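Side-chain contacts in GH26C (Muricauda sp. MAR_2010_75, PDB 6Q78), which probably hydrolyses the internal beta-1,4-mannosidic bonds of mannans, as an endo-mannanase of glycoside hydrolase family 26: residues F117-D122 / N131-Q136; S90-D95 / D99-K104; I221-H226 / G295-G300. All coordinates share one frame; numbering follows the deposited sequence.

Contact 1: F117-D122 / N131-Q136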
loop_
_atom_site.group_PDB
_atom_site.type_symbol
_atom_site.label_atom_id
_atom_site.label_comp_id
_atom_site.label_asym_id
_atom_site.label_seq_id
_atom_site.Cartn_x
_atom_site.Cartn_y
_atom_site.Cartn_z
ATOM N N PHE A 117 -5.176 5.549 6.850
ATOM C CA PHE A 117 -6.464 5.997 7.394
ATOM C C PHE A 117 -6.531 6.016 8.922
ATOM O O PHE A 117 -7.516 6.544 9.467
ATOM C CB PHE A 117 -7.614 5.152 6.835
ATOM C CG PHE A 117 -8.060 5.578 5.460
ATOM C CD1 PHE A 117 -8.652 6.824 5.278
ATOM C CD2 PHE A 117 -7.926 4.734 4.371
ATOM C CE1 PHE A 117 -9.073 7.243 4.008
ATOM C CE2 PHE A 117 -8.344 5.139 3.061
ATOM C CZ PHE A 117 -8.928 6.422 2.920
ATOM N N MET A 118 -5.516 5.488 9.620
ATOM C CA MET A 118 -5.487 5.420 11.091
ATOM C C MET A 118 -6.050 6.657 11.811
ATOM O O MET A 118 -6.999 6.555 12.613
ATOM C CB MET A 118 -4.033 5.188 11.492
ATOM C CG MET A 118 -3.810 5.168 13.004
ATOM S SD MET A 118 -2.060 4.828 13.406
ATOM C CE MET A 118 -1.120 6.134 12.607
ATOM N N PHE A 119 -5.445 7.825 11.603
ATOM C CA PHE A 119 -5.891 8.997 12.350
ATOM C C PHE A 119 -7.216 9.539 11.798
ATOM O O PHE A 119 -7.958 10.221 12.526
ATOM C CB PHE A 119 -4.783 10.066 12.300
ATOM C CG PHE A 119 -3.527 9.732 13.137
ATOM C CD1 PHE A 119 -3.614 9.006 14.326
ATOM C CD2 PHE A 119 -2.275 10.048 12.637
ATOM C CE1 PHE A 119 -2.469 8.687 15.065
ATOM C CE2 PHE A 119 -1.122 9.753 13.397
ATOM C CZ PHE A 119 -1.232 9.050 14.579
ATOM N N ILE A 120 -7.523 9.262 10.530
ATOM C CA ILE A 120 -8.760 9.729 9.931
ATOM C C ILE A 120 -9.955 9.025 10.548
ATOM O O ILE A 120 -11.058 9.606 10.622
ATOM C CB ILE A 120 -8.638 9.534 8.409
ATOM C CG1 ILE A 120 -7.481 10.413 7.889
ATOM C CG2 ILE A 120 -9.953 9.831 7.678
ATOM C CD1 ILE A 120 -7.070 10.074 6.455
ATOM N N THR A 121 -9.774 7.792 11.022
ATOM C CA THR A 121 -10.887 7.019 11.575
ATOM C C THR A 121 -10.839 6.918 13.096
ATOM O O THR A 121 -11.620 6.161 13.700
ATOM C CB THR A 121 -10.958 5.596 11.000
ATOM O OG1 THR A 121 -9.764 4.866 11.349
ATOM C CG2 THR A 121 -11.130 5.646 9.478
ATOM N N ASP A 122 -9.975 7.672 13.752
ATOM C CA ASP A 122 -9.867 7.547 15.202
ATOM C C ASP A 122 -11.174 7.960 15.873
ATOM O O ASP A 122 -11.829 8.920 15.448
ATOM C CB ASP A 122 -8.741 8.460 15.719
ATOM C CG ASP A 122 -8.305 8.063 17.142
ATOM O OD1 ASP A 122 -8.969 8.476 18.131
ATOM O OD2 ASP A 122 -7.351 7.261 17.245
ATOM N N ASN A 131 -8.525 19.843 17.001
ATOM C CA ASN A 131 -8.403 18.430 17.311
ATOM C C ASN A 131 -7.177 17.867 16.616
ATOM O O ASN A 131 -7.019 18.033 15.412
ATOM C CB ASN A 131 -9.687 17.765 16.830
ATOM C CG ASN A 131 -9.705 16.259 17.101
ATOM O OD1 ASN A 131 -8.952 15.503 16.511
ATOM N ND2 ASN A 131 -10.604 15.819 17.990
ATOM N N TRP A 132 -6.290 17.225 17.388
ATOM C CA TRP A 132 -5.016 16.773 16.812
ATOM C C TRP A 132 -5.226 15.737 15.713
ATOM O O TRP A 132 -4.514 15.747 14.711
ATOM C CB TRP A 132 -4.092 16.233 17.923
ATOM C CG TRP A 132 -2.736 15.808 17.402
ATOM C CD1 TRP A 132 -1.696 16.638 17.056
ATOM C CD2 TRP A 132 -2.309 14.475 17.092
ATOM N NE1 TRP A 132 -0.642 15.904 16.578
ATOM C CE2 TRP A 132 -0.983 14.573 16.598
ATOM C CE3 TRP A 132 -2.919 13.214 17.174
ATOM C CZ2 TRP A 132 -0.244 13.441 16.211
ATOM C CZ3 TRP A 132 -2.193 12.098 16.784
ATOM C CH2 TRP A 132 -0.868 12.231 16.282
ATOM N N PHE A 133 -6.185 14.838 15.886
ATOM C CA PHE A 133 -6.409 13.819 14.869
ATOM C C PHE A 133 -6.917 14.448 13.581
ATOM O O PHE A 133 -6.479 14.057 12.495
ATOM C CB PHE A 133 -7.381 12.744 15.372
ATOM C CG PHE A 133 -6.868 12.002 16.565
ATOM C CD1 PHE A 133 -5.930 10.978 16.431
ATOM C CD2 PHE A 133 -7.285 12.379 17.823
ATOM C CE1 PHE A 133 -5.433 10.364 17.562
ATOM C CE2 PHE A 133 -6.788 11.725 18.949
ATOM C CZ PHE A 133 -5.856 10.746 18.793
ATOM N N PHE A 134 -7.789 15.464 13.685
ATOM C CA PHE A 134 -8.213 16.169 12.482
ATOM C C PHE A 134 -7.046 16.918 11.858
ATOM O O PHE A 134 -6.936 16.989 10.620
ATOM C CB PHE A 134 -9.388 17.115 12.783
ATOM C CG PHE A 134 -9.772 17.937 11.592
ATOM C CD1 PHE A 134 -9.473 19.277 11.524
ATOM C CD2 PHE A 134 -10.347 17.306 10.509
ATOM C CE1 PHE A 134 -9.797 20.013 10.391
ATOM C CE2 PHE A 134 -10.660 18.023 9.356
ATOM C CZ PHE A 134 -10.396 19.367 9.297
ATOM N N GLN A 135 -6.162 17.502 12.678
ATOM C CA GLN A 135 -4.979 18.149 12.111
ATOM C C GLN A 135 -4.151 17.154 11.314
ATOM O O GLN A 135 -3.619 17.500 10.236
ATOM C CB GLN A 135 -4.142 18.785 13.228
ATOM C CG GLN A 135 -4.844 19.967 13.876
ATOM C CD GLN A 135 -4.154 20.421 15.136
ATOM O OE1 GLN A 135 -3.030 20.003 15.420
ATOM N NE2 GLN A 135 -4.831 21.277 15.915
ATOM N N GLN A 136 -4.019 15.908 11.802
ATOM C CA GLN A 136 -3.284 14.890 11.036
ATOM C C GLN A 136 -4.019 14.562 9.747
ATOM O O GLN A 136 -3.389 14.438 8.691
ATOM C CB GLN A 136 -3.088 13.626 11.887
ATOM C CG GLN A 136 -2.244 13.899 13.175
ATOM C CD GLN A 136 -0.885 14.486 12.832
ATOM O OE1 GLN A 136 -0.051 13.816 12.221
ATOM N NE2 GLN A 136 -0.680 15.747 13.163
#
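Phe119 is the first residue of 117-122 to touch the helix, and its ring meets three side chains of 131-136. CG stands anti to its own carbonyl carbon (chi1 -71°), which sends the ring out toward the helix start. Trp132 brings the edge of its six-membered ring onto one face, a T-shaped pair with planes at 70° and Phe119 CZ 3.6 Å from Trp132 CH2; Met118 CE covers the other face. Phe133 meets the ring obliquely, Phe119 CD1 lying 3.7 Å from Phe133 CD1 in the plane of the Phe133 ring. At the far side of Phe119, CD2 rests 3.7 Å from Gln136 CB.

Three residues on, Asp122 lays its carboxylate almost flat over a face of Phe133, the two planes only 9° apart, with CG 3.7 Å from Phe133 CE1. Trp132 packs on the opposite face of that ring. Asn131 N-caps the helix, its OD1 taking the N-H of Phe134 at 3.1 Å.

No hydrogen bond spans the two segments, and the polar demand of Asp122 OD1 is met by Leu124 N. Cohesion therefore probably rests mainly on van der Waals packing of Phe119, Trp132 and Phe133, a surface aromatic cluster.

Contact 2: S90-D95 / D99-K104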
loop_
_atom_site.group_PDB
_atom_site.type_symbol
_atom_site.label_atom_id
_atom_site.label_comp_id
_atom_site.label_asym_id
_atom_site.label_seq_id
_atom_site.Cartn_x
_atom_site.Cartn_y
_atom_site.Cartn_z
ATOM N N SER A 90 5.957 13.947 5.050
ATOM C CA SER A 90 5.708 14.337 6.439
ATOM C C SER A 90 6.565 13.607 7.474
ATOM O O SER A 90 6.518 13.978 8.664
ATOM C CB SER A 90 4.231 14.072 6.776
ATOM O OG SER A 90 3.878 12.695 6.536
ATOM N N SER A 91 7.328 12.578 7.090
ATOM C CA SER A 91 8.159 11.823 8.023
ATOM C C SER A 91 9.557 11.726 7.444
ATOM O O SER A 91 9.729 11.302 6.295
ATOM C CB SER A 91 7.577 10.427 8.278
ATOM O OG SER A 91 8.171 9.842 9.452
ATOM N N PHE A 92 10.547 12.186 8.213
ATOM C CA PHE A 92 11.896 12.344 7.715
ATOM C C PHE A 92 12.887 11.784 8.714
ATOM O O PHE A 92 12.691 11.907 9.929
ATOM C CB PHE A 92 12.223 13.835 7.504
ATOM C CG PHE A 92 11.130 14.607 6.794
ATOM C CD1 PHE A 92 10.124 15.231 7.519
ATOM C CD2 PHE A 92 11.122 14.696 5.414
ATOM C CE1 PHE A 92 9.120 15.951 6.864
ATOM C CE2 PHE A 92 10.138 15.420 4.751
ATOM C CZ PHE A 92 9.135 16.041 5.473
ATOM N N TYR A 93 13.996 11.251 8.190
ATOM C CA TYR A 93 15.126 10.917 9.049
ATOM C C TYR A 93 15.541 12.133 9.870
ATOM O O TYR A 93 15.724 13.239 9.331
ATOM C CB TYR A 93 16.296 10.426 8.193
ATOM C CG TYR A 93 17.538 10.037 8.948
ATOM C CD1 TYR A 93 17.560 8.881 9.723
ATOM C CD2 TYR A 93 18.683 10.809 8.864
ATOM C CE1 TYR A 93 18.701 8.513 10.411
ATOM C CE2 TYR A 93 19.826 10.453 9.564
ATOM C CZ TYR A 93 19.806 9.302 10.316
ATOM O OH TYR A 93 20.946 8.927 11.015
ATOM N N GLN A 94 15.694 11.914 11.180
ATOM C CA GLN A 94 16.076 12.945 12.154
ATOM C C GLN A 94 15.149 14.159 12.125
ATOM O O GLN A 94 15.513 15.244 12.588
ATOM C CB GLN A 94 17.559 13.318 12.052
ATOM C CG GLN A 94 18.448 12.127 12.371
ATOM C CD GLN A 94 19.911 12.487 12.474
ATOM O OE1 GLN A 94 20.406 13.371 11.774
ATOM N NE2 GLN A 94 20.620 11.785 13.350
ATOM N N ASP A 95 13.928 13.970 11.625
ATOM C CA ASP A 95 12.921 15.022 11.509
ATOM C C ASP A 95 13.472 16.258 10.803
ATOM O O ASP A 95 13.129 17.393 11.132
ATOM C CB ASP A 95 12.278 15.378 12.850
ATOM C CG ASP A 95 11.003 16.177 12.678
ATOM O OD1 ASP A 95 10.275 15.947 11.683
ATOM O OD2 ASP A 95 10.723 17.042 13.528
ATOM N N ASP A 99 12.192 18.918 1.825
ATOM C CA ASP A 99 11.981 17.948 0.754
ATOM C C ASP A 99 11.857 16.533 1.326
ATOM O O ASP A 99 12.444 16.213 2.366
ATOM C CB ASP A 99 13.184 17.979 -0.191
ATOM C CG ASP A 99 13.250 19.245 -1.027
ATOM O OD1 ASP A 99 12.207 19.928 -1.165
ATOM O OD2 ASP A 99 14.343 19.540 -1.545
ATOM N N SER A 100 11.114 15.663 0.624
ATOM C CA SER A 100 11.097 14.247 0.974
ATOM C C SER A 100 12.526 13.719 1.045
ATOM O O SER A 100 13.426 14.193 0.329
ATOM C CB SER A 100 10.319 13.461 -0.101
ATOM O OG SER A 100 11.005 13.408 -1.359
ATOM N N ASP A 101 12.758 12.728 1.921
ATOM C CA ASP A 101 14.101 12.162 1.988
ATOM C C ASP A 101 14.534 11.602 0.641
ATOM O O ASP A 101 15.701 11.722 0.273
ATOM C CB ASP A 101 14.204 11.083 3.069
ATOM C CG ASP A 101 14.200 11.648 4.473
ATOM O OD1 ASP A 101 14.356 12.877 4.638
ATOM O OD2 ASP A 101 14.085 10.855 5.441
ATOM N N ILE A 102 13.623 10.987 -0.122
ATOM C CA ILE A 102 14.038 10.460 -1.418
ATOM C C ILE A 102 14.499 11.581 -2.338
ATOM O O ILE A 102 15.446 11.396 -3.106
ATOM C CB ILE A 102 12.947 9.553 -2.018
ATOM C CG1 ILE A 102 13.025 8.189 -1.322
ATOM C CG2 ILE A 102 13.112 9.345 -3.531
ATOM C CD1 ILE A 102 11.868 7.250 -1.689
ATOM N N LYS A 103 13.880 12.765 -2.249
ATOM C CA LYS A 103 14.365 13.901 -3.048
ATOM C C LYS A 103 15.671 14.475 -2.498
ATOM O O LYS A 103 16.551 14.867 -3.276
ATOM C CB LYS A 103 13.293 14.989 -3.125
ATOM C CG LYS A 103 13.719 16.209 -3.955
ATOM C CD LYS A 103 12.529 17.128 -4.155
ATOM C CE LYS A 103 12.981 18.502 -4.555
ATOM N NZ LYS A 103 13.550 18.488 -5.901
ATOM N N LYS A 104 15.841 14.516 -1.166
ATOM C CA LYS A 104 17.152 14.906 -0.633
ATOM C C LYS A 104 18.246 14.019 -1.201
ATOM O O LYS A 104 19.365 14.480 -1.461
ATOM C CB LYS A 104 17.194 14.786 0.900
ATOM C CG LYS A 104 16.208 15.665 1.717
ATOM C CD LYS A 104 16.517 15.490 3.206
ATOM C CE LYS A 104 15.632 16.307 4.113
ATOM N NZ LYS A 104 14.273 15.684 4.285
HETATM O O HOH W 1 10.689 11.643 3.548
HETATM O O HOH W 2 16.077 13.743 6.599
#
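With CG anti to its carbonyl carbon (chi1 -73°), Asp101 reaches from the first turn of helix 101-106 to the backbone of Phe92 and Tyr93. Lys104, one turn later, runs out extended and then bends at its last torsion (chi4 78°), which swings NZ back to the same carboxylate and beside the Phe92 ring. The link across the two segments is the bond from Tyr93 N to Asp101 OD2, 2.8 Å long and practically straight at 177°, received on the syn lone pair. Asn375 ND2 also donates to OD2. The other oxygen, OD1, takes Lys104 NZ at 2.8 Å in a salt bridge and a proton from a water that also donates to Tyr93 O, while its flank lies at the edge of the Phe92 ring, 3.8 Å from CD2.

All this belongs to the loop that follows strand 81-86 of the TIM barrel and leads into helix 101-106. Phe92 to Asp95 form a type II beta turn, and Ser100 is the helix N-cap, its OG accepting from Lys103 N at 3.1 Å and hydrogen-bonded to Asp109 OD1 as well. An alanine in place of Asp101 is likely to leave Tyr93 N without its acceptor and the Lys104 ammonium without its counter-charge, freeing the turn to shift against the helix.

Lys104 NZ has two further acceptors, the carbonyls of Asp99, at 2.7 Å, and of Asn96, so three oxygens fix the ammonium while it sits 3.5 Å from Phe92 CD2. The Phe92 ring reaches on to the backbone before the helix, with CE2 3.4 Å from Asp99 O. A second water bridges the backbones, accepting from Asp101 N and donating to Ser91 O.

Contact 3: I221-H226 / G295-G300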
loop_
_atom_site.group_PDB
_atom_site.type_symbol
_atom_site.label_atom_id
_atom_site.label_comp_id
_atom_site.label_asym_id
_atom_site.label_seq_id
_atom_site.Cartn_x
_atom_site.Cartn_y
_atom_site.Cartn_z
ATOM N N ILE A 221 -5.422 3.901 -3.999
ATOM C CA ILE A 221 -5.384 2.452 -3.791
ATOM C C ILE A 221 -5.599 2.201 -2.309
ATOM O O ILE A 221 -4.859 2.718 -1.474
ATOM C CB ILE A 221 -4.038 1.883 -4.250
ATOM C CG1 ILE A 221 -3.820 2.152 -5.757
ATOM C CG2 ILE A 221 -3.948 0.397 -3.873
ATOM C CD1 ILE A 221 -2.438 1.872 -6.213
ATOM N N PHE A 222 -6.646 1.464 -1.977
ATOM C CA PHE A 222 -6.999 1.171 -0.594
ATOM C C PHE A 222 -6.600 -0.280 -0.295
ATOM O O PHE A 222 -7.021 -1.223 -1.008
ATOM C CB PHE A 222 -8.508 1.384 -0.429
ATOM C CG PHE A 222 -9.047 1.086 0.961
ATOM C CD1 PHE A 222 -10.243 0.377 1.107
ATOM C CD2 PHE A 222 -8.440 1.593 2.095
ATOM C CE1 PHE A 222 -10.801 0.168 2.369
ATOM C CE2 PHE A 222 -8.983 1.335 3.371
ATOM C CZ PHE A 222 -10.170 0.654 3.469
ATOM N N ARG A 223 -5.735 -0.448 0.724
ATOM C CA ARG A 223 -5.111 -1.735 1.076
ATOM C C ARG A 223 -5.451 -2.086 2.516
ATOM O O ARG A 223 -4.608 -1.915 3.401
ATOM C CB ARG A 223 -3.590 -1.633 0.884
ATOM C CG ARG A 223 -2.834 -2.945 1.052
ATOM C CD ARG A 223 -1.378 -2.760 0.640
ATOM N NE ARG A 223 -0.648 -1.885 1.560
ATOM C CZ ARG A 223 0.090 -2.315 2.588
ATOM N NH1 ARG A 223 0.209 -3.609 2.878
ATOM N NH2 ARG A 223 0.749 -1.440 3.327
ATOM N N PRO A 224 -6.670 -2.560 2.798
ATOM C CA PRO A 224 -7.100 -2.770 4.188
ATOM C C PRO A 224 -6.743 -4.165 4.689
ATOM O O PRO A 224 -6.521 -5.104 3.906
ATOM C CB PRO A 224 -8.627 -2.669 4.088
ATOM C CG PRO A 224 -8.909 -3.251 2.699
ATOM C CD PRO A 224 -7.762 -2.729 1.819
ATOM N N PHE A 225 -6.702 -4.284 6.027
ATOM C CA PHE A 225 -6.577 -5.605 6.682
ATOM C C PHE A 225 -5.373 -6.368 6.144
ATOM O O PHE A 225 -5.417 -7.567 5.854
ATOM C CB PHE A 225 -7.904 -6.401 6.607
ATOM C CG PHE A 225 -9.080 -5.593 7.101
ATOM C CD1 PHE A 225 -9.125 -5.225 8.441
ATOM C CD2 PHE A 225 -10.092 -5.168 6.244
ATOM C CE1 PHE A 225 -10.161 -4.438 8.921
ATOM C CE2 PHE A 225 -11.140 -4.391 6.707
ATOM C CZ PHE A 225 -11.175 -4.041 8.062
ATOM N N HIS A 226 -4.259 -5.644 6.062
ATOM C CA HIS A 226 -3.038 -6.209 5.491
ATOM C C HIS A 226 -2.283 -7.096 6.491
ATOM O O HIS A 226 -2.476 -7.046 7.717
ATOM C CB HIS A 226 -2.117 -5.069 5.006
ATOM C CG HIS A 226 -1.611 -4.180 6.108
ATOM N ND1 HIS A 226 -2.460 -3.512 6.974
ATOM C CD2 HIS A 226 -0.348 -3.832 6.474
ATOM C CE1 HIS A 226 -1.746 -2.808 7.826
ATOM N NE2 HIS A 226 -0.460 -2.969 7.542
ATOM N N GLY A 295 -0.921 -7.857 -3.806
ATOM C CA GLY A 295 0.313 -7.441 -3.180
ATOM C C GLY A 295 0.835 -8.448 -2.162
ATOM O O GLY A 295 0.238 -9.497 -1.890
ATOM N N MET A 296 2.012 -8.126 -1.643
ATOM C CA MET A 296 2.541 -8.769 -0.445
ATOM C C MET A 296 3.496 -7.784 0.211
ATOM O O MET A 296 4.073 -6.917 -0.461
ATOM C CB MET A 296 3.287 -10.080 -0.740
ATOM C CG MET A 296 4.569 -9.821 -1.541
ATOM S SD MET A 296 5.533 -11.331 -1.792
ATOM C CE MET A 296 5.889 -11.819 -0.067
ATOM N N ASP A 297 3.633 -7.914 1.525
ATOM C CA ASP A 297 4.640 -7.192 2.291
ATOM C C ASP A 297 5.797 -8.139 2.601
ATOM O O ASP A 297 5.594 -9.320 2.912
ATOM C CB ASP A 297 4.058 -6.639 3.592
ATOM C CG ASP A 297 2.972 -5.605 3.339
ATOM O OD1 ASP A 297 2.804 -5.234 2.168
ATOM O OD2 ASP A 297 2.341 -5.148 4.306
ATOM N N ASN A 298 7.024 -7.633 2.508
ATOM C CA ASN A 298 8.161 -8.498 2.826
ATOM C C ASN A 298 9.316 -7.686 3.397
ATOM O O ASN A 298 10.067 -7.048 2.640
ATOM C CB ASN A 298 8.596 -9.294 1.612
ATOM C CG ASN A 298 9.417 -10.528 1.988
ATOM O OD1 ASN A 298 9.885 -10.641 3.128
ATOM N ND2 ASN A 298 9.580 -11.476 1.033
ATOM N N TYR A 299 9.483 -7.764 4.715
ATOM C CA TYR A 299 10.715 -7.343 5.370
ATOM C C TYR A 299 11.559 -8.539 5.792
ATOM O O TYR A 299 12.790 -8.472 5.726
ATOM C CB TYR A 299 10.388 -6.556 6.647
ATOM C CG TYR A 299 9.521 -5.323 6.405
ATOM C CD1 TYR A 299 8.123 -5.415 6.370
ATOM C CD2 TYR A 299 10.112 -4.083 6.151
ATOM C CE1 TYR A 299 7.343 -4.262 6.175
ATOM C CE2 TYR A 299 9.355 -2.972 5.905
ATOM C CZ TYR A 299 7.979 -3.067 5.942
ATOM O OH TYR A 299 7.215 -1.918 5.716
ATOM N N GLY A 300 10.921 -9.637 6.190
ATOM C CA GLY A 300 11.660 -10.726 6.812
ATOM C C GLY A 300 12.704 -11.368 5.911
ATOM O O GLY A 300 13.796 -11.716 6.376
#
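Asp297 OD2 sits at two edges at once: that of the Arg223 guanidinium, slightly out of its plane, and that of the His226 imidazole. With carboxylate and guanidinium planes 66° apart and only NH1 turned to the acid, there is no flat two-nitrogen pairing. The bond from Arg223 NH1 to the syn lone pair of Asp297 OD2 is 3.0 Å long and bent to 146°, within a salt bridge; NH1 also lies 3.1 Å from Asp297 OD1. The arginine runs out extended and kinks at chi3 (68°) to present NH1. On the histidine, the CD2 edge approaches the same oxygen, His226 CD2 to Asp297 OD2 being 3.7 Å, while the Phe233 ring meets the imidazole.

Arg223 gives NH2 to Glu335 in a second salt bridge and NH1 also to Ser270; Asp297 OD1 bonds to Thr334. The arginine thus lies between two carboxylates, which probably stabilises its positive charge in this buried setting. His226 NE2 is hydrogen-bonded to a bound Tris molecule, probably from the crystallisation liquor.

The network spans strands 220-223 and 293-298 near their C-terminal ends, where TIM-barrel enzymes carry their active sites; the Tris is consistent with a substrate pocket.

How the contacts relate
All three contacts belong to one TIM barrel but sit at different depths. The centre of contact 3 is about 6 Å from the centre of the chain, and the bound Tris, about 3 Å from the His226 side chain, probably marks the active-site pocket; the centres of contacts 1 and 2 are about 19 Å out, each in a loop joining a barrel strand to its following helix. They lie 21 Å apart between centres and about 7 Å between nearest atoms. Contact 1 touches contact 3 by packing, Phe117 CE2 against Phe222 CD2 at 3.7 Å, joining its loop to strand 220-223. Contact 2 stays about 12 Å from contact 3 at the nearest atoms.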